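Local coordinates for Ras-related protein Rab-21 (Homo sapiens, PDB 1Z08) that is a Rab protein of the Ras family, with a P-loop nucleotide-binding fold that holds phosphoaminophosphonic acid-guanylate ester and a magnesium ion, at residues 9-14 / 57-62; 20-25 / 146-151; 82-87 / 99-104. The protein carries 1 engineered substitution. One frame throughout, in Å; residues are numbered along the deposited sequence.

Interaction 1 (9-14 / 57-62); sequences VVLLGE and LAIWDT
V9 and V10 pair in parallel with I59 and W60, and the two strand axes, inclined by 21°, approach to 4.7 Å. V9 N donates to A58 O (2.9 Å). V9 O accepts from W60 N (2.7 Å) and also faces the CA-H of I59. L11 N donates to W60 O (2.9 Å). The CB of W60 rests against V9 O, which lies at the indole edge, in the ring plane. The ring itself leads away, to stack with F43. These are neighbouring strands, 5-12 and 54-61, in the central sheet of the Ras fold. Beyond the bridges, T62 continues the contact with its side chain. Its OG1 donates to L11 O (2.7 Å), and chi1 of 51°, with OG1 between the backbone N and the carbonyl carbon, turns the hydroxyl to that carbonyl. The same OG1 accepts from a water (2.8 Å), which in turn accepts from G13 N (3.1 Å). That water joins the first glycine of the probable P-loop to the residue after strand 54-61. On the face of L11 and I59, L11 CD1 lies against I59 CG2 (3.7 Å), and V23 of helix 19-28 packs on both residues.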
loop_
_atom_site.group_PDB
_atom_site.type_symbol
_atom_site.label_atom_id
_atom_site.label_comp_id
_atom_site.label_asym_id
_atom_site.label_seq_id
_atom_site.Cartn_x
_atom_site.Cartn_y
_atom_site.Cartn_z
ATOM N N VAL A 9 -4.087 8.290 3.072
ATOM C CA VAL A 9 -3.318 7.224 2.437
ATOM C C VAL A 9 -4.199 6.516 1.405
ATOM O O VAL A 9 -5.350 6.184 1.686
ATOM C CB VAL A 9 -2.773 6.223 3.503
ATOM C CG1 VAL A 9 -2.139 5.008 2.853
ATOM C CG2 VAL A 9 -1.769 6.917 4.422
ATOM N N VAL A 10 -3.659 6.308 0.205
ATOM C CA VAL A 10 -4.392 5.638 -0.867
ATOM C C VAL A 10 -3.705 4.322 -1.247
ATOM O O VAL A 10 -2.481 4.262 -1.351
ATOM C CB VAL A 10 -4.574 6.572 -2.109
ATOM C CG1 VAL A 10 -3.230 7.002 -2.696
ATOM C CG2 VAL A 10 -5.451 5.925 -3.170
ATOM N N LEU A 11 -4.502 3.273 -1.421
ATOM C CA LEU A 11 -3.998 2.003 -1.935
ATOM C C LEU A 11 -4.285 1.902 -3.429
ATOM O O LEU A 11 -5.407 2.147 -3.883
ATOM C CB LEU A 11 -4.600 0.813 -1.177
ATOM C CG LEU A 11 -3.931 0.457 0.158
ATOM C CD1 LEU A 11 -4.457 1.321 1.301
ATOM C CD2 LEU A 11 -4.119 -1.014 0.478
ATOM N N LEU A 12 -3.251 1.562 -4.192
ATOM C CA LEU A 12 -3.377 1.414 -5.635
ATOM C C LEU A 12 -2.784 0.081 -6.069
ATOM O O LEU A 12 -1.900 -0.458 -5.399
ATOM C CB LEU A 12 -2.695 2.582 -6.358
ATOM C CG LEU A 12 -3.233 3.984 -6.030
ATOM C CD1 LEU A 12 -2.218 5.073 -6.342
ATOM C CD2 LEU A 12 -4.562 4.253 -6.734
ATOM N N GLY A 13 -3.288 -0.455 -7.177
ATOM C CA GLY A 13 -2.787 -1.714 -7.721
ATOM C C GLY A 13 -3.838 -2.499 -8.482
ATOM O O GLY A 13 -5.033 -2.222 -8.375
ATOM N N GLU A 14 -3.380 -3.493 -9.237
ATOM C CA GLU A 14 -4.243 -4.320 -10.090
ATOM C C GLU A 14 -5.277 -5.136 -9.313
ATOM O O GLU A 14 -5.202 -5.249 -8.086
ATOM C CB GLU A 14 -3.387 -5.241 -10.965
ATOM C CG GLU A 14 -2.460 -4.504 -11.922
ATOM C CD GLU A 14 -3.215 -3.697 -12.967
ATOM O OE1 GLU A 14 -3.841 -4.309 -13.862
ATOM O OE2 GLU A 14 -3.172 -2.450 -12.900
ATOM N N LEU A 57 -5.582 8.118 10.475
ATOM C CA LEU A 57 -5.404 7.734 9.078
ATOM C C LEU A 57 -6.727 7.625 8.339
ATOM O O LEU A 57 -7.655 6.970 8.808
ATOM C CB LEU A 57 -4.651 6.401 8.980
ATOM C CG LEU A 57 -3.245 6.345 8.377
ATOM C CD1 LEU A 57 -2.349 7.486 8.849
ATOM C CD2 LEU A 57 -2.620 4.988 8.679
ATOM N N ALA A 58 -6.803 8.289 7.191
ATOM C CA ALA A 58 -7.888 8.092 6.243
ATOM C C ALA A 58 -7.359 7.154 5.170
ATOM O O ALA A 58 -6.599 7.569 4.290
ATOM C CB ALA A 58 -8.326 9.416 5.639
ATOM N N ILE A 59 -7.744 5.886 5.267
ATOM C CA ILE A 59 -7.220 4.847 4.388
ATOM C C ILE A 59 -8.191 4.605 3.239
ATOM O O ILE A 59 -9.273 4.042 3.435
ATOM C CB ILE A 59 -6.944 3.525 5.155
ATOM C CG1 ILE A 59 -5.952 3.764 6.306
ATOM C CG2 ILE A 59 -6.430 2.440 4.198
ATOM C CD1 ILE A 59 -5.803 2.588 7.260
ATOM N N TRP A 60 -7.785 5.032 2.046
ATOM C CA TRP A 60 -8.603 4.917 0.845
ATOM C C TRP A 60 -8.326 3.632 0.081
ATOM O O TRP A 60 -7.171 3.308 -0.198
ATOM C CB TRP A 60 -8.368 6.113 -0.077
ATOM C CG TRP A 60 -9.088 7.341 0.350
ATOM C CD1 TRP A 60 -8.704 8.220 1.320
ATOM C CD2 TRP A 60 -10.325 7.833 -0.176
ATOM N NE1 TRP A 60 -9.630 9.231 1.435
ATOM C CE2 TRP A 60 -10.634 9.020 0.526
ATOM C CE3 TRP A 60 -11.208 7.383 -1.167
ATOM C CZ2 TRP A 60 -11.789 9.769 0.264
ATOM C CZ3 TRP A 60 -12.355 8.128 -1.430
ATOM C CH2 TRP A 60 -12.636 9.308 -0.714
ATOM N N ASP A 61 -9.403 2.917 -0.242
ATOM C CA ASP A 61 -9.369 1.727 -1.090
ATOM C C ASP A 61 -9.902 2.113 -2.472
ATOM O O ASP A 61 -10.745 3.006 -2.580
ATOM C CB ASP A 61 -10.243 0.630 -0.478
ATOM C CG ASP A 61 -9.908 -0.767 -0.996
ATOM O OD1 ASP A 61 -9.012 -0.919 -1.855
ATOM O OD2 ASP A 61 -10.557 -1.722 -0.524
ATOM N N THR A 62 -9.410 1.448 -3.516
ATOM C CA THR A 62 -9.801 1.757 -4.900
ATOM C C THR A 62 -10.221 0.516 -5.686
ATOM O O THR A 62 -9.888 -0.607 -5.314
ATOM C CB THR A 62 -8.655 2.448 -5.692
ATOM O OG1 THR A 62 -7.447 1.682 -5.569
ATOM C CG2 THR A 62 -8.414 3.866 -5.200
HETATM O O HOH W 1 -6.047 0.764 -7.818
#

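Interaction 2 (20-25 / 146-151); sequences TSLVLR and YHTSAK. With MG (magnesium ion), chain E; GNP (phosphoaminophosphonic acid-guanylate ester), chain F.
The guanine-nucleotide pocket is lined here by S21 of helix 19-28 and by A150, which belongs to the SAK motif of Ras proteins. The methyl CB of A150 lies 3.6 Å from S21 O. R25 reaches over from the next turn of the helix. Its chain bends at chi2 (65°) and chi3 (83°), which brings R25 NE to A150 O (2.8 Å). That oxygen lies only 4° out of the guanidinium plane. R25 NH2 adds a weak bond to K151 O (2.9 Å) and a longer weak one to A150 O, so one flat group grips two successive carbonyls. Their amides face the other way, to the base: K151 N donates to GNP O6 (3.2 Å), and A150 N does so weakly. S21 OG and S21 N both donate to GNP O1A, the hydroxyl at 2.8 Å. T20 OG1 binds the magnesium ion (2.0 Å), as do two oxygens of GNP, two waters and T38. Deeper in, the side chains of L22 and T148 cross at about a right angle, with L22 CD2 3.6 Å from T148 OG1, whose polar partner is N119. L22 also touches N119 at the end of strand 113-119, and I156 of helix 156-168 packs against both L22 and R25.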
loop_
_atom_site.group_PDB
_atom_site.type_symbol
_atom_site.label_atom_id
_atom_site.label_comp_id
_atom_site.label_asym_id
_atom_site.label_seq_id
_atom_site.Cartn_x
_atom_site.Cartn_y
_atom_site.Cartn_z
ATOM N N THR A 20 -7.872 -4.513 -0.740
ATOM C CA THR A 20 -8.935 -4.592 0.263
ATOM C C THR A 20 -8.528 -5.524 1.398
ATOM O O THR A 20 -8.757 -5.216 2.568
ATOM C CB THR A 20 -10.277 -5.044 -0.352
ATOM O OG1 THR A 20 -10.619 -4.169 -1.438
ATOM C CG2 THR A 20 -11.401 -5.016 0.684
ATOM N N SER A 21 -7.906 -6.651 1.047
ATOM C CA SER A 21 -7.437 -7.613 2.043
ATOM C C SER A 21 -6.449 -6.994 3.035
ATOM O O SER A 21 -6.482 -7.316 4.224
ATOM C CB SER A 21 -6.828 -8.849 1.375
ATOM O OG SER A 21 -7.821 -9.582 0.672
ATOM N N LEU A 22 -5.578 -6.110 2.550
ATOM C CA LEU A 22 -4.640 -5.416 3.435
ATOM C C LEU A 22 -5.384 -4.524 4.427
ATOM O O LEU A 22 -5.105 -4.561 5.625
ATOM C CB LEU A 22 -3.612 -4.601 2.637
ATOM C CG LEU A 22 -2.512 -5.397 1.916
ATOM C CD1 LEU A 22 -1.752 -4.509 0.946
ATOM C CD2 LEU A 22 -1.550 -6.054 2.893
ATOM N N VAL A 23 -6.342 -3.748 3.922
ATOM C CA VAL A 23 -7.108 -2.819 4.754
ATOM C C VAL A 23 -8.003 -3.577 5.742
ATOM O O VAL A 23 -8.024 -3.264 6.937
ATOM C CB VAL A 23 -7.957 -1.842 3.901
ATOM C CG1 VAL A 23 -8.669 -0.826 4.797
ATOM C CG2 VAL A 23 -7.090 -1.118 2.876
ATOM N N LEU A 24 -8.725 -4.581 5.245
ATOM C CA LEU A 24 -9.616 -5.377 6.092
ATOM C C LEU A 24 -8.861 -6.053 7.237
ATOM O O LEU A 24 -9.314 -6.019 8.383
ATOM C CB LEU A 24 -10.400 -6.404 5.265
ATOM C CG LEU A 24 -11.364 -7.352 5.996
ATOM C CD1 LEU A 24 -12.536 -6.606 6.632
ATOM C CD2 LEU A 24 -11.868 -8.429 5.045
ATOM N N ARG A 25 -7.711 -6.652 6.930
ATOM C CA ARG A 25 -6.881 -7.276 7.958
ATOM C C ARG A 25 -6.410 -6.248 8.990
ATOM O O ARG A 25 -6.464 -6.504 10.189
ATOM C CB ARG A 25 -5.681 -8.009 7.341
ATOM C CG ARG A 25 -4.705 -8.609 8.357
ATOM C CD ARG A 25 -5.343 -9.725 9.181
ATOM N NE ARG A 25 -5.320 -11.009 8.484
ATOM C CZ ARG A 25 -5.942 -12.106 8.909
ATOM N NH1 ARG A 25 -6.652 -12.085 10.034
ATOM N NH2 ARG A 25 -5.857 -13.228 8.208
ATOM N N TYR A 146 8.170 -3.015 0.927
ATOM C CA TYR A 146 7.643 -3.783 2.053
ATOM C C TYR A 146 7.099 -5.123 1.571
ATOM O O TYR A 146 6.529 -5.213 0.479
ATOM C CB TYR A 146 6.502 -3.028 2.744
ATOM C CG TYR A 146 6.836 -1.635 3.237
ATOM C CD1 TYR A 146 6.758 -0.538 2.382
ATOM C CD2 TYR A 146 7.206 -1.415 4.564
ATOM C CE1 TYR A 146 7.051 0.747 2.831
ATOM C CE2 TYR A 146 7.499 -0.124 5.028
ATOM C CZ TYR A 146 7.419 0.946 4.148
ATOM O OH TYR A 146 7.701 2.225 4.575
ATOM N N HIS A 147 7.268 -6.153 2.397
ATOM C CA HIS A 147 6.685 -7.473 2.135
ATOM C C HIS A 147 5.501 -7.704 3.071
ATOM O O HIS A 147 5.617 -7.497 4.278
ATOM C CB HIS A 147 7.717 -8.581 2.359
ATOM C CG HIS A 147 8.883 -8.539 1.419
ATOM N ND1 HIS A 147 8.764 -8.801 0.071
ATOM C CD2 HIS A 147 10.196 -8.299 1.640
ATOM C CE1 HIS A 147 9.952 -8.709 -0.500
ATOM N NE2 HIS A 147 10.838 -8.405 0.429
ATOM N N THR A 148 4.368 -8.138 2.519
ATOM C CA THR A 148 3.178 -8.416 3.332
ATOM C C THR A 148 2.483 -9.723 2.969
ATOM O O THR A 148 2.636 -10.237 1.862
ATOM C CB THR A 148 2.110 -7.301 3.207
ATOM O OG1 THR A 148 1.693 -7.188 1.839
ATOM C CG2 THR A 148 2.631 -5.956 3.719
ATOM N N SER A 149 1.724 -10.246 3.929
ATOM C CA SER A 149 0.710 -11.264 3.684
ATOM C C SER A 149 -0.539 -10.884 4.469
ATOM O O SER A 149 -0.550 -10.940 5.702
ATOM C CB SER A 149 1.190 -12.657 4.113
ATOM O OG SER A 149 0.135 -13.607 4.016
ATOM N N ALA A 150 -1.585 -10.488 3.750
ATOM C CA ALA A 150 -2.880 -10.220 4.365
ATOM C C ALA A 150 -3.483 -11.503 4.941
ATOM O O ALA A 150 -4.135 -11.472 5.982
ATOM C CB ALA A 150 -3.827 -9.579 3.357
ATOM N N LYS A 151 -3.236 -12.628 4.267
ATOM C CA LYS A 151 -3.753 -13.934 4.687
ATOM C C LYS A 151 -3.174 -14.399 6.030
ATOM O O LYS A 151 -3.911 -14.906 6.880
ATOM C CB LYS A 151 -3.518 -14.989 3.596
ATOM C CG LYS A 151 -4.097 -16.369 3.919
ATOM C CD LYS A 151 -4.254 -17.231 2.676
ATOM C CE LYS A 151 -4.981 -18.522 3.012
ATOM N NZ LYS A 151 -5.585 -19.158 1.806
HETATM MG MG MG E . -10.671 -4.581 -3.401
HETATM P PG GNP F . -10.058 -5.284 -6.415
HETATM O O1G GNP F . -10.740 -5.903 -7.612
HETATM O O2G GNP F . -10.981 -4.911 -5.284
HETATM O O3G GNP F . -9.264 -4.150 -6.999
HETATM N N3B GNP F . -9.012 -6.348 -5.817
HETATM P PB GNP F . -8.158 -6.250 -4.467
HETATM O O1B GNP F . -6.808 -5.709 -4.733
HETATM O O2B GNP F . -8.958 -5.539 -3.442
HETATM O O3A GNP F . -7.898 -7.685 -3.976
HETATM P PA GNP F . -8.613 -8.475 -2.863
HETATM O O1A GNP F . -8.190 -7.972 -1.541
HETATM O O2A GNP F . -10.074 -8.590 -3.098
HETATM O "O5'" GNP F . -8.008 -9.923 -2.980
HETATM C "C5'" GNP F . -7.978 -10.588 -4.242
HETATM C "C4'" GNP F . -7.641 -12.055 -4.043
HETATM O "O4'" GNP F . -6.303 -12.184 -3.498
HETATM C "C3'" GNP F . -8.562 -12.809 -3.089
HETATM O "O3'" GNP F . -8.737 -14.120 -3.592
HETATM C "C2'" GNP F . -7.780 -12.770 -1.776
HETATM O "O2'" GNP F . -8.108 -13.804 -0.869
HETATM C "C1'" GNP F . -6.352 -12.923 -2.292
HETATM N N9 GNP F . -5.342 -12.418 -1.367
HETATM C C8 GNP F . -5.232 -11.145 -0.855
HETATM N N7 GNP F . -4.223 -10.998 -0.042
HETATM C C5 GNP F . -3.623 -12.254 -0.012
HETATM C C6 GNP F . -2.482 -12.719 0.695
HETATM O O6 GNP F . -1.745 -12.085 1.460
HETATM N N1 GNP F . -2.206 -14.067 0.438
HETATM C C2 GNP F . -2.954 -14.868 -0.394
HETATM N N2 GNP F . -2.551 -16.140 -0.523
HETATM N N3 GNP F . -4.021 -14.447 -1.061
HETATM C C4 GNP F . -4.303 -13.138 -0.823
HETATM O O HOH W 2 -9.743 -2.750 -3.770
HETATM O O HOH W 3 -11.618 -6.335 -2.973
#

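Interaction 3 (82-87 / 99-104); sequences AILVYD and NWVKEL
L84 meets W100, V101 and L104 with its two methyl groups. L84 CD1 presses on V101 CG2 at 3.5 Å, tighter than usual for two carbons, and the two side chains cross at about a right angle. The side chains of L84 and L104 meet tip to tip, with L84 CD2 3.8 Å from L104 CD1. The CB of W100 touches both methyls, 3.9 Å from L84 CD2 and equally far from L84 CD1. L104 CD1 also touches A82 CB (3.8 Å), so one methyl group reaches two residues of the strand. All these contacts are apolar.

The torsions of L84 explain its double reach. CG is anti to the carbonyl carbon (chi1 -52°) and the chain is then extended (chi2 -176°), which carries the fork outward to the helix. On the helix, W100 and L104 turn toward the strand, and V101 reaches it from the flank through CG2. W100 and L104 are one helical turn apart, joined by the bond from L104 N to W100 O (2.9 Å). The indole of W100 leads away from the strand and touches L12 and Y76.

Further out, V97, one turn earlier in the helix, also packs on L84 and on Y86. L12 of strand 5-12 touches L84 from the next strand, V10 touches A82, and L114 of strand 113-119 touches A82 and L104. At the far end of the strand, D87 N bonds to S93 OG near the start of the helix, and F94 meets Y86 edge-to-face.

The helix runs nearly antiparallel to the strand, at 165°, and the two segment axes come within 10.1 Å. Strand 81-87, helix 91-108 and strand 113-119 form a beta-alpha-beta crossover, the repeated element of the P-loop NTPase fold.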
loop_
_atom_site.group_PDB
_atom_site.type_symbol
_atom_site.label_atom_id
_atom_site.label_comp_id
_atom_site.label_asym_id
_atom_site.label_seq_id
_atom_site.Cartn_x
_atom_site.Cartn_y
_atom_site.Cartn_z
ATOM N N ALA A 82 1.052 6.890 -0.357
ATOM C CA ALA A 82 0.457 5.970 -1.313
ATOM C C ALA A 82 1.067 4.591 -1.141
ATOM O O ALA A 82 2.284 4.456 -1.005
ATOM C CB ALA A 82 0.648 6.470 -2.735
ATOM N N ILE A 83 0.207 3.578 -1.139
ATOM C CA ILE A 83 0.628 2.192 -0.984
ATOM C C ILE A 83 0.359 1.481 -2.303
ATOM O O ILE A 83 -0.790 1.184 -2.646
ATOM C CB ILE A 83 -0.107 1.494 0.184
ATOM C CG1 ILE A 83 0.157 2.234 1.504
ATOM C CG2 ILE A 83 0.318 0.029 0.289
ATOM C CD1 ILE A 83 -0.608 1.673 2.696
ATOM N N LEU A 84 1.429 1.234 -3.050
ATOM C CA LEU A 84 1.315 0.609 -4.357
ATOM C C LEU A 84 1.540 -0.884 -4.205
ATOM O O LEU A 84 2.659 -1.340 -3.955
ATOM C CB LEU A 84 2.297 1.232 -5.356
ATOM C CG LEU A 84 2.302 2.761 -5.500
ATOM C CD1 LEU A 84 3.254 3.164 -6.600
ATOM C CD2 LEU A 84 0.922 3.324 -5.784
ATOM N N VAL A 85 0.455 -1.633 -4.345
ATOM C CA VAL A 85 0.438 -3.052 -4.015
ATOM C C VAL A 85 0.569 -3.906 -5.272
ATOM O O VAL A 85 -0.106 -3.663 -6.271
ATOM C CB VAL A 85 -0.865 -3.441 -3.255
ATOM C CG1 VAL A 85 -0.789 -4.876 -2.735
ATOM C CG2 VAL A 85 -1.128 -2.476 -2.099
ATOM N N TYR A 86 1.450 -4.899 -5.211
ATOM C CA TYR A 86 1.499 -5.932 -6.234
ATOM C C TYR A 86 1.463 -7.326 -5.606
ATOM O O TYR A 86 1.629 -7.484 -4.391
ATOM C CB TYR A 86 2.722 -5.756 -7.143
ATOM C CG TYR A 86 4.048 -6.029 -6.478
ATOM C CD1 TYR A 86 4.642 -7.290 -6.561
ATOM C CD2 TYR A 86 4.719 -5.026 -5.780
ATOM C CE1 TYR A 86 5.860 -7.549 -5.951
ATOM C CE2 TYR A 86 5.944 -5.273 -5.166
ATOM C CZ TYR A 86 6.507 -6.540 -5.261
ATOM O OH TYR A 86 7.715 -6.802 -4.662
ATOM N N ASP A 87 1.235 -8.316 -6.462
ATOM C CA ASP A 87 1.129 -9.718 -6.108
ATOM C C ASP A 87 2.477 -10.354 -6.467
ATOM O O ASP A 87 2.901 -10.291 -7.622
ATOM C CB ASP A 87 -0.015 -10.316 -6.943
ATOM C CG ASP A 87 -0.253 -11.799 -6.688
ATOM O OD1 ASP A 87 -1.370 -12.257 -7.013
ATOM O OD2 ASP A 87 0.649 -12.510 -6.190
ATOM N N ASN A 99 3.803 2.656 -13.559
ATOM C CA ASN A 99 2.898 3.668 -14.113
ATOM C C ASN A 99 2.326 4.571 -13.020
ATOM O O ASN A 99 2.257 5.795 -13.189
ATOM C CB ASN A 99 1.775 3.006 -14.901
ATOM N N TRP A 100 1.928 3.965 -11.902
ATOM C CA TRP A 100 1.407 4.705 -10.755
ATOM C C TRP A 100 2.437 5.663 -10.164
ATOM O O TRP A 100 2.102 6.799 -9.833
ATOM C CB TRP A 100 0.886 3.754 -9.672
ATOM C CG TRP A 100 -0.432 3.120 -10.005
ATOM C CD1 TRP A 100 -0.665 1.799 -10.251
ATOM C CD2 TRP A 100 -1.699 3.783 -10.132
ATOM N NE1 TRP A 100 -1.997 1.594 -10.522
ATOM C CE2 TRP A 100 -2.656 2.794 -10.454
ATOM C CE3 TRP A 100 -2.119 5.116 -10.006
ATOM C CZ2 TRP A 100 -4.009 3.094 -10.652
ATOM C CZ3 TRP A 100 -3.466 5.415 -10.201
ATOM C CH2 TRP A 100 -4.395 4.406 -10.521
ATOM N N VAL A 101 3.683 5.204 -10.037
ATOM C CA VAL A 101 4.766 6.039 -9.508
ATOM C C VAL A 101 4.946 7.292 -10.367
ATOM O O VAL A 101 5.041 8.398 -9.840
ATOM C CB VAL A 101 6.116 5.273 -9.413
ATOM C CG1 VAL A 101 7.236 6.203 -8.961
ATOM C CG2 VAL A 101 6.006 4.097 -8.460
ATOM N N LYS A 102 4.974 7.101 -11.685
ATOM C CA LYS A 102 5.133 8.199 -12.640
ATOM C C LYS A 102 4.027 9.246 -12.501
ATOM O O LYS A 102 4.305 10.446 -12.469
ATOM C CB LYS A 102 5.188 7.657 -14.067
ATOM N N GLU A 103 2.783 8.779 -12.399
ATOM C CA GLU A 103 1.619 9.656 -12.263
ATOM C C GLU A 103 1.597 10.409 -10.932
ATOM O O GLU A 103 1.253 11.593 -10.889
ATOM C CB GLU A 103 0.329 8.863 -12.454
ATOM N N LEU A 104 1.966 9.718 -9.854
ATOM C CA LEU A 104 1.983 10.310 -8.516
ATOM C C LEU A 104 3.084 11.362 -8.354
ATOM O O LEU A 104 2.854 12.415 -7.753
ATOM C CB LEU A 104 2.117 9.226 -7.439
ATOM C CG LEU A 104 0.896 8.344 -7.159
ATOM C CD1 LEU A 104 1.314 7.079 -6.436
ATOM C CD2 LEU A 104 -0.162 9.091 -6.356
#

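Strand 5-12 lies between strand 54-61, its partner in interaction 1, and strand 81-87 of interaction 3. Interaction 1 passes into interaction 3 through the sheet: V10 O is 2.8 Å from I83 N, a probable hydrogen bond, and L12 CD1 packs on L84 CD2 at 3.6 Å. Interaction 1 meets interaction 2 on the other face, where L11 CD2 lies 3.8 Å from V23 CG2. There D61 OD2 is 2.6 Å from T20 OG1, a probable hydrogen bond to a magnesium ligand. Interactions 2 and 3 touch through L22 CD1 and V85 CG2 (3.7 Å). Interaction 2 binds the nucleotide directly and E14 and T62 of interaction 1 touch it, whereas the W100 side chain of interaction 3 stays about 10 Å away.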